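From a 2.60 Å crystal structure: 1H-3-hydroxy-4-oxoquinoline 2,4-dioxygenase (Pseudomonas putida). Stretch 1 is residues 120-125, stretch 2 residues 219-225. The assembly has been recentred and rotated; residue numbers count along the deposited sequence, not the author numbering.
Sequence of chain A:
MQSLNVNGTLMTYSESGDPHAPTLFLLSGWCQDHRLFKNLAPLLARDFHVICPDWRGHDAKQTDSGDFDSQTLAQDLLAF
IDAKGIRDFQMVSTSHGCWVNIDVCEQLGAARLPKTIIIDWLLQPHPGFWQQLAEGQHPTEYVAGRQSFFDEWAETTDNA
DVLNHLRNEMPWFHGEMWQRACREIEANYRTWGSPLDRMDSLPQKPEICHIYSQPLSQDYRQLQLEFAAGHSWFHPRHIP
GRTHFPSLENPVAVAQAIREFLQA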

# COMPACT_ATOMS: atom_id res chain seq x y z
N ASP A 120 -0.65 6.44 3.62
CA ASP A 120 0.62 7.03 3.30
C ASP A 120 1.01 6.89 1.85
O ASP A 120 2.12 6.48 1.53
CB ASP A 120 1.75 6.53 4.21
CG ASP A 120 2.56 7.71 4.75
OD1 ASP A 120 2.45 7.98 5.96
OD2 ASP A 120 3.24 8.43 3.95
N TRP A 121 0.05 7.27 1.00
CA TRP A 121 0.19 7.42 -0.43
C TRP A 121 0.39 8.90 -0.71
O TRP A 121 -0.47 9.73 -0.33
CB TRP A 121 -1.15 7.09 -1.01
CG TRP A 121 -1.14 6.75 -2.43
CD1 TRP A 121 -0.07 6.45 -3.19
CD2 TRP A 121 -2.28 6.60 -3.26
NE1 TRP A 121 -0.47 6.15 -4.44
CE2 TRP A 121 -1.83 6.21 -4.51
CE3 TRP A 121 -3.66 6.77 -3.05
CZ2 TRP A 121 -2.69 5.97 -5.59
CZ3 TRP A 121 -4.54 6.52 -4.12
CH2 TRP A 121 -4.04 6.11 -5.38
N LEU A 122 1.50 9.23 -1.39
CA LEU A 122 1.86 10.62 -1.67
C LEU A 122 0.94 11.20 -2.74
O LEU A 122 1.05 10.90 -3.93
CB LEU A 122 3.33 10.70 -2.06
CG LEU A 122 3.95 12.04 -2.45
CD1 LEU A 122 4.11 13.00 -1.27
CD2 LEU A 122 5.27 11.77 -3.13
N LEU A 123 0.01 12.03 -2.28
CA LEU A 123 -1.08 12.44 -3.14
C LEU A 123 -0.64 13.34 -4.28
O LEU A 123 -1.37 13.48 -5.29
CB LEU A 123 -2.17 13.09 -2.33
CG LEU A 123 -2.78 12.15 -1.32
CD1 LEU A 123 -3.73 12.93 -0.45
CD2 LEU A 123 -3.49 10.96 -1.94
N GLN A 124 0.56 13.91 -4.18
CA GLN A 124 0.99 14.83 -5.18
C GLN A 124 2.51 14.74 -5.32
O GLN A 124 3.23 14.89 -4.32
CB GLN A 124 0.56 16.18 -4.68
CG GLN A 124 0.43 17.17 -5.75
CD GLN A 124 -0.83 17.99 -5.58
OE1 GLN A 124 -1.94 17.48 -5.86
NE2 GLN A 124 -0.69 19.26 -5.12
N PRO A 125 3.04 14.51 -6.54
CA PRO A 125 4.49 14.31 -6.65
C PRO A 125 5.18 15.64 -6.48
O PRO A 125 4.51 16.66 -6.57
CB PRO A 125 4.68 13.81 -8.10
CG PRO A 125 3.52 14.32 -8.86
CD PRO A 125 2.38 14.47 -7.87
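Stretch 2 (219-225) DYRQLQL

Stretch 2 is helical throughout, a segment of a longer helix that begins before Asp 219 and continues past Leu 225. Its phi/psi pairs, from -50/-48 at Asp 219 to -51/-36 at Leu 225, stay in the helical region, and the backbone bond from Leu 223 N to Asp 219 O, 2.7 Å, spans the four-residue step of an alpha helix. Stretch 1 has no regular structure: Leu 122 is extended (-73/105), Leu 123 turns to -70/-16, and Gln 124 is extended again (-149/126). With one partner a loop, no crossing angle is defined. The nearest pair of CA atoms, Leu 123 CA and Tyr 220 CA, is 8.7 Å apart, so side chains bridge the gap. The contact is modest, burying 278 Å² summed over both sides, and the helix presents Tyr 220, Leu 223 and Gln 224 to the loop, while Asp 219, Arg 221, Gln 222 and Leu 225 do not touch it.

The polar evidence centres on Tyr 220. Its CA-to-CB bond points sideways, yet with chi1 at -169° (t) and chi2 at 84° the end of the side chain comes nearer to the loop. There Leu 123 N donates a hydrogen bond to Tyr 220 OH, at 2.5 Å and an N-H...acceptor angle of 175°; it is short and almost linear, and ties the phenol to the backbone of the loop. Trp 121 O lies 3.2 Å from the same Tyr 220 OH. Both Leu 123 N and Trp 121 O approach the edge of the ring, near its plane, as the position of the hydroxyl would lead one to expect.

Apolar packing surrounds this bond. Leu 122 CD1 is 4.0 Å from Tyr 220 CE1, although the CA-to-CB bond of Leu 122 points away from the helix; the t rotamer of chi1 and p of chi2 accompany a side-chain end that comes nearer. Leu 123 points toward the helix, and its CB lies 4.1 Å from Tyr 220 CZ. Both leucines also come close to the hydroxyl, with Leu 122 CA and Leu 123 CG each 3.3 Å from Tyr 220 OH.

Two further contacts pair amide-bearing side chains with leucines. Leu 123 CD1 comes within 3.1 Å of Gln 224 NE2, a close approach for a methyl and a nitrogen; that nitrogen is hydrogen-bonded elsewhere in the structure. In the reverse arrangement, Gln 124 NE2 of the loop lies 3.9 Å from Leu 223 CD1, with the CA-to-CB bonds of both residues pointing toward the opposing stretch.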

# COMPACT_ATOMS: atom_id res chain seq x y z
N ASP A 219 1.56 22.36 4.63
CA ASP A 219 0.84 22.60 3.36
C ASP A 219 0.01 21.39 2.92
O ASP A 219 -1.19 21.55 2.55
CB ASP A 219 1.79 22.98 2.23
CG ASP A 219 2.38 24.39 2.38
OD1 ASP A 219 1.84 25.25 3.17
OD2 ASP A 219 3.40 24.64 1.67
N TYR A 220 0.66 20.20 2.95
CA TYR A 220 0.12 18.92 2.52
C TYR A 220 -1.05 18.51 3.37
O TYR A 220 -2.06 18.03 2.86
CB TYR A 220 1.21 17.84 2.63
CG TYR A 220 0.90 16.49 1.97
CD1 TYR A 220 1.11 16.30 0.60
CD2 TYR A 220 0.43 15.40 2.73
CE1 TYR A 220 0.87 15.06 -0.02
CE2 TYR A 220 0.16 14.14 2.11
CZ TYR A 220 0.39 13.99 0.73
OH TYR A 220 0.13 12.81 0.10
N ARG A 221 -0.92 18.64 4.69
CA ARG A 221 -2.02 18.33 5.56
C ARG A 221 -3.20 19.23 5.18
O ARG A 221 -4.32 18.77 5.11
CB ARG A 221 -1.61 18.53 7.02
CG ARG A 221 -0.43 17.65 7.46
CD ARG A 221 -0.03 17.98 8.89
NE ARG A 221 1.22 17.33 9.26
CZ ARG A 221 2.39 17.96 9.33
NH1 ARG A 221 2.47 19.26 9.06
NH2 ARG A 221 3.50 17.30 9.68
N GLN A 222 -2.93 20.50 4.90
CA GLN A 222 -3.95 21.45 4.50
C GLN A 222 -4.56 21.12 3.13
O GLN A 222 -5.77 21.29 2.89
CB GLN A 222 -3.31 22.82 4.46
CG GLN A 222 -4.27 23.96 4.42
CD GLN A 222 -5.38 23.83 5.42
OE1 GLN A 222 -6.54 23.80 5.04
NE2 GLN A 222 -5.05 23.77 6.71
N LEU A 223 -3.73 20.67 2.20
CA LEU A 223 -4.21 20.26 0.89
C LEU A 223 -5.29 19.18 1.02
O LEU A 223 -6.20 19.14 0.20
CB LEU A 223 -3.06 19.70 0.06
CG LEU A 223 -3.44 19.12 -1.31
CD1 LEU A 223 -3.34 20.21 -2.38
CD2 LEU A 223 -2.68 17.81 -1.73
N GLN A 224 -5.22 18.31 2.02
CA GLN A 224 -6.19 17.23 2.03
C GLN A 224 -7.46 17.73 2.66
O GLN A 224 -8.57 17.46 2.17
CB GLN A 224 -5.69 15.95 2.69
CG GLN A 224 -4.58 15.27 1.88
CD GLN A 224 -4.08 13.98 2.56
OE1 GLN A 224 -3.06 13.98 3.23
NE2 GLN A 224 -4.84 12.88 2.40
N LEU A 225 -7.30 18.48 3.73
CA LEU A 225 -8.45 19.06 4.41
C LEU A 225 -9.29 19.77 3.40
O LEU A 225 -10.53 19.68 3.43
CB LEU A 225 -8.00 19.99 5.50
CG LEU A 225 -8.10 19.39 6.90
CD1 LEU A 225 -7.92 17.83 6.97
CD2 LEU A 225 -7.07 20.11 7.75